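Eukaryotic peptide chain release factor GTP-binding subunit (Schizosaccharomyces pombe, PDB 1R5B) is a translational GTP-binding protein of the elongation factor Tu family, the GTP-binding partner in the eukaryotic peptide chain release factor. Local coordinates at residues S57-G60 and G61-F65; Q252-L256 and L257-D261. All coordinates share one frame; numbering follows the deposited sequence.

Contact 1 of 2, residues S57-G60 and G61-F65; sequences STLG and GNILF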
loop_
_atom_site.group_PDB
_atom_site.type_symbol
_atom_site.label_atom_id
_atom_site.label_comp_id
_atom_site.label_asym_id
_atom_site.label_seq_id
_atom_site.Cartn_x
_atom_site.Cartn_y
_atom_site.Cartn_z
ATOM N N SER A 57 21.593 5.890 -9.482
ATOM C CA SER A 57 21.269 5.547 -10.858
ATOM C C SER A 57 21.606 4.082 -11.124
ATOM O O SER A 57 20.875 3.414 -11.849
ATOM C CB SER A 57 22.010 6.470 -11.843
ATOM O OG SER A 57 22.295 7.756 -11.266
ATOM N N THR A 58 22.690 3.569 -10.538
ATOM C CA THR A 58 23.003 2.132 -10.685
ATOM C C THR A 58 22.129 1.219 -9.783
ATOM O O THR A 58 22.043 0.018 -10.022
ATOM C CB THR A 58 24.545 1.826 -10.535
ATOM O OG1 THR A 58 24.765 0.677 -9.701
ATOM C CG2 THR A 58 25.316 2.949 -9.843
ATOM N N LEU A 59 21.481 1.794 -8.764
ATOM C CA LEU A 59 20.510 1.081 -7.941
ATOM C C LEU A 59 19.202 0.865 -8.708
ATOM O O LEU A 59 18.648 -0.228 -8.698
ATOM C CB LEU A 59 20.222 1.859 -6.656
ATOM C CG LEU A 59 19.332 1.168 -5.624
ATOM C CD1 LEU A 59 19.956 -0.121 -5.110
ATOM C CD2 LEU A 59 19.058 2.103 -4.480
ATOM N N GLY A 60 18.710 1.911 -9.360
ATOM C CA GLY A 60 17.474 1.824 -10.118
ATOM C C GLY A 60 17.610 0.875 -11.292
ATOM O O GLY A 60 16.697 0.108 -11.606
ATOM N N GLY A 61 18.769 0.918 -11.938
ATOM C CA GLY A 61 19.053 0.032 -13.043
ATOM C C GLY A 61 19.137 -1.412 -12.595
ATOM O O GLY A 61 18.634 -2.313 -13.265
ATOM N N ASN A 62 19.783 -1.631 -11.457
ATOM C CA ASN A 62 19.969 -2.975 -10.930
ATOM C C ASN A 62 18.645 -3.566 -10.413
ATOM O O ASN A 62 18.428 -4.781 -10.456
ATOM C CB ASN A 62 21.051 -2.935 -9.848
ATOM C CG ASN A 62 21.468 -4.318 -9.370
ATOM O OD1 ASN A 62 22.181 -5.066 -10.066
ATOM N ND2 ASN A 62 21.033 -4.659 -8.158
ATOM N N ILE A 63 17.752 -2.694 -9.950
ATOM C CA ILE A 63 16.422 -3.123 -9.539
ATOM C C ILE A 63 15.676 -3.555 -10.785
ATOM O O ILE A 63 15.097 -4.613 -10.795
ATOM C CB ILE A 63 15.672 -2.016 -8.779
ATOM C CG1 ILE A 63 16.210 -1.913 -7.362
ATOM C CG2 ILE A 63 14.183 -2.315 -8.710
ATOM C CD1 ILE A 63 15.726 -0.702 -6.609
ATOM N N LEU A 64 15.746 -2.770 -11.852
ATOM C CA LEU A 64 15.059 -3.119 -13.083
ATOM C C LEU A 64 15.546 -4.447 -13.607
ATOM O O LEU A 64 14.760 -5.217 -14.161
ATOM C CB LEU A 64 15.245 -2.033 -14.149
ATOM C CG LEU A 64 14.504 -0.729 -13.835
ATOM C CD1 LEU A 64 14.938 0.401 -14.750
ATOM C CD2 LEU A 64 12.992 -0.934 -13.905
ATOM N N PHE A 65 16.834 -4.727 -13.414
ATOM C CA PHE A 65 17.434 -5.939 -13.954
ATOM C C PHE A 65 17.036 -7.165 -13.145
ATOM O O PHE A 65 16.597 -8.164 -13.708
ATOM C CB PHE A 65 18.958 -5.820 -13.990
ATOM C CG PHE A 65 19.666 -7.108 -14.323
ATOM C CD1 PHE A 65 19.319 -7.837 -15.456
ATOM C CD2 PHE A 65 20.681 -7.595 -13.500
ATOM C CE1 PHE A 65 19.970 -9.029 -15.763
ATOM C CE2 PHE A 65 21.341 -8.786 -13.810
ATOM C CZ PHE A 65 20.975 -9.503 -14.938
#
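The shortest polar bond here runs from I63 N to L59 O, 2.9 Å long. It belongs to a ladder of four i to i+4 bonds: G61 N reaches S57 O at 3.3 Å, N62 N reaches T58 O, and L64 N reaches G60 O at 3.0 Å. Alongside the second of these rungs the N62 CB lies 3.1 Å from T58 O. The side chain of I63 folds back over the turn before it: CG1 sits 3.3 Å from L59 O, and CD1 at its end meets L59 CG at 4.2 Å, the two chains crossing at a slant. The first torsion of L59 (chi1 -174°) brings its CG beside its own carbonyl carbon, on the side where I63 CD1 comes to meet it. Both branched residues lie against F48 of strand 42-50, where bulky aliphatic groups suit a buried helix face. L64 leans back over the preceding turn, its CG 3.2 Å from G60 O, and with I63 it touches F116 of strand 115-117. Between these residues G60 and G61 add no side chain, while N62 and F65 rest on M75 of helix 72-81. S57 belongs to a sequence pattern consistent with a Walker A motif, so this is probably the helix that follows the P-loop, packed on the central sheet as in other GTP-binding domains of this family.

Contact 2 of 2, residues Q252-L256 and L257-D261; sequences QGPSL and LEYLD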
loop_
_atom_site.group_PDB
_atom_site.type_symbol
_atom_site.label_atom_id
_atom_site.label_comp_id
_atom_site.label_asym_id
_atom_site.label_seq_id
_atom_site.Cartn_x
_atom_site.Cartn_y
_atom_site.Cartn_z
ATOM N N GLN A 252 20.309 -8.822 9.719
ATOM C CA GLN A 252 19.325 -9.879 9.607
ATOM C C GLN A 252 17.939 -9.275 9.382
ATOM O O GLN A 252 16.923 -9.810 9.837
ATOM C CB GLN A 252 19.386 -10.762 10.852
ATOM C CG GLN A 252 20.746 -11.496 11.084
ATOM C CD GLN A 252 20.804 -12.947 10.533
ATOM O OE1 GLN A 252 19.871 -13.415 9.860
ATOM N NE2 GLN A 252 21.910 -13.651 10.827
ATOM N N GLY A 253 17.915 -8.149 8.669
ATOM C CA GLY A 253 16.679 -7.507 8.260
ATOM C C GLY A 253 16.284 -7.932 6.855
ATOM O O GLY A 253 16.810 -8.907 6.318
ATOM N N PRO A 254 15.333 -7.220 6.268
ATOM C CA PRO A 254 14.911 -7.481 4.892
ATOM C C PRO A 254 15.784 -6.792 3.842
ATOM O O PRO A 254 16.476 -5.812 4.129
ATOM C CB PRO A 254 13.490 -6.897 4.868
ATOM C CG PRO A 254 13.528 -5.774 5.826
ATOM C CD PRO A 254 14.541 -6.135 6.878
ATOM N N SER A 255 15.731 -7.321 2.624
ATOM C CA SER A 255 16.308 -6.667 1.457
ATOM C C SER A 255 15.511 -5.417 1.125
ATOM O O SER A 255 14.384 -5.258 1.573
ATOM C CB SER A 255 16.302 -7.602 0.248
ATOM O OG SER A 255 14.996 -7.757 -0.264
ATOM N N LEU A 256 16.097 -4.532 0.332
ATOM C CA LEU A 256 15.416 -3.310 -0.044
ATOM C C LEU A 256 14.039 -3.618 -0.615
ATOM O O LEU A 256 13.048 -3.106 -0.112
ATOM C CB LEU A 256 16.237 -2.495 -1.036
ATOM C CG LEU A 256 15.547 -1.241 -1.559
ATOM C CD1 LEU A 256 15.102 -0.367 -0.401
ATOM C CD2 LEU A 256 16.478 -0.479 -2.476
ATOM N N LEU A 257 13.978 -4.460 -1.643
ATOM C CA LEU A 257 12.707 -4.737 -2.312
ATOM C C LEU A 257 11.704 -5.420 -1.383
ATOM O O LEU A 257 10.508 -5.206 -1.497
ATOM C CB LEU A 257 12.905 -5.577 -3.573
ATOM C CG LEU A 257 13.614 -4.868 -4.742
ATOM C CD1 LEU A 257 13.655 -5.794 -5.920
ATOM C CD2 LEU A 257 12.945 -3.578 -5.136
ATOM N N GLU A 258 12.203 -6.227 -0.461
ATOM C CA GLU A 258 11.353 -6.912 0.491
ATOM C C GLU A 258 10.679 -5.894 1.412
ATOM O O GLU A 258 9.509 -6.010 1.732
ATOM C CB GLU A 258 12.208 -7.875 1.301
ATOM C CG GLU A 258 11.483 -8.675 2.360
ATOM C CD GLU A 258 12.426 -9.583 3.127
ATOM O OE1 GLU A 258 13.547 -9.854 2.629
ATOM O OE2 GLU A 258 12.038 -10.021 4.233
ATOM N N TYR A 259 11.444 -4.903 1.840
ATOM C CA TYR A 259 10.936 -3.816 2.659
ATOM C C TYR A 259 9.961 -2.908 1.872
ATOM O O TYR A 259 8.914 -2.526 2.391
ATOM C CB TYR A 259 12.102 -2.988 3.214
ATOM C CG TYR A 259 11.615 -1.844 4.028
ATOM C CD1 TYR A 259 11.185 -2.042 5.341
ATOM C CD2 TYR A 259 11.513 -0.571 3.481
ATOM C CE1 TYR A 259 10.697 -0.994 6.095
ATOM C CE2 TYR A 259 11.011 0.486 4.236
ATOM C CZ TYR A 259 10.603 0.263 5.529
ATOM O OH TYR A 259 10.115 1.291 6.274
ATOM N N LEU A 260 10.320 -2.555 0.641
ATOM C CA LEU A 260 9.466 -1.734 -0.223
ATOM C C LEU A 260 8.107 -2.415 -0.472
ATOM O O LEU A 260 7.079 -1.754 -0.586
ATOM C CB LEU A 260 10.151 -1.489 -1.565
ATOM C CG LEU A 260 10.813 -0.139 -1.897
ATOM C CD1 LEU A 260 11.305 0.590 -0.683
ATOM C CD2 LEU A 260 11.943 -0.346 -2.928
ATOM N N ASP A 261 8.115 -3.745 -0.518
ATOM C CA ASP A 261 6.920 -4.507 -0.811
ATOM C C ASP A 261 5.859 -4.438 0.285
ATOM O O ASP A 261 4.691 -4.299 -0.014
ATOM C CB ASP A 261 7.278 -5.971 -1.086
ATOM C CG ASP A 261 6.094 -6.764 -1.581
ATOM O OD1 ASP A 261 5.607 -6.464 -2.683
ATOM O OD2 ASP A 261 5.576 -7.696 -0.938
#
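P254 and E258 touch across the first turn of helix 256-262: the CB edge of the proline meets the glutamate's carboxylate end, 3.4 Å from E258 CD. The glutamate gets there by stretching out fully, CG anti to the backbone N (chi1 180°) and the chain extended beyond it, which carries its carboxylate back past the start of the helix. There OE1 accepts a weak bond from S255 N at 3.3 Å. In return S255 OG accepts from E258 N at 3.2 Å, with an N-H...O angle of 150°. These reciprocal bonds make a capping box with S255 as N-cap, the serine and glutamate satisfying backbone N-H groups that have no preceding turn to bond to. The small serine fits because its hydroxyl, at chi1 73°, sits between the backbone N and the carbonyl carbon, within reach of the E258 amide. Behind the box regular helix bonding begins: Y259 N meets S255 O at 3.0 Å and L260 N meets L256 O at 2.9 Å. On the apolar side, L256 CD1 packs on L260 CD1 at 3.9 Å, branched leucines filling the buried side of the turn. P254, whose backbone N has no hydrogen needing a partner, suits the place just before the cap; its CG lies 4.1 Å from Y259 CB, the two side chains running side by side. A second shell fixes these groups. R242 forms a salt bridge with E258 OE2, which probably favours the charged carboxylate, and its NE also bonds G253 O; S255 OG is hydrogen-bonded to K240 O. Further out, L256 lies on M229 and V187, while Y259 reaches V185 and K227, so the turn is seated against strands 184-189 and 226-230.

Overall arrangement
Contacts 1 and 2 lie in one GTP-binding domain, their centres about 15 Å apart, along helix 56-66 and at the start of helix 256-262. They meet directly through aliphatic groups: I63 CG2 approaches L257 CD2 at 4.0 Å, and L59 CD2 lies 4.2 Å from L256 CD2. Contact 1 is the more buried, a run of successive turns governed by backbone bonds and apolar packing. Contact 2 is only partly buried and sits where a loop becomes a helix, so polar side chains do much of its work. Both rest on the same mixed sheet but on different strands. V239, in a loop, touches the side chains of N62 and I63 and shares a backbone hydrogen bond with L257.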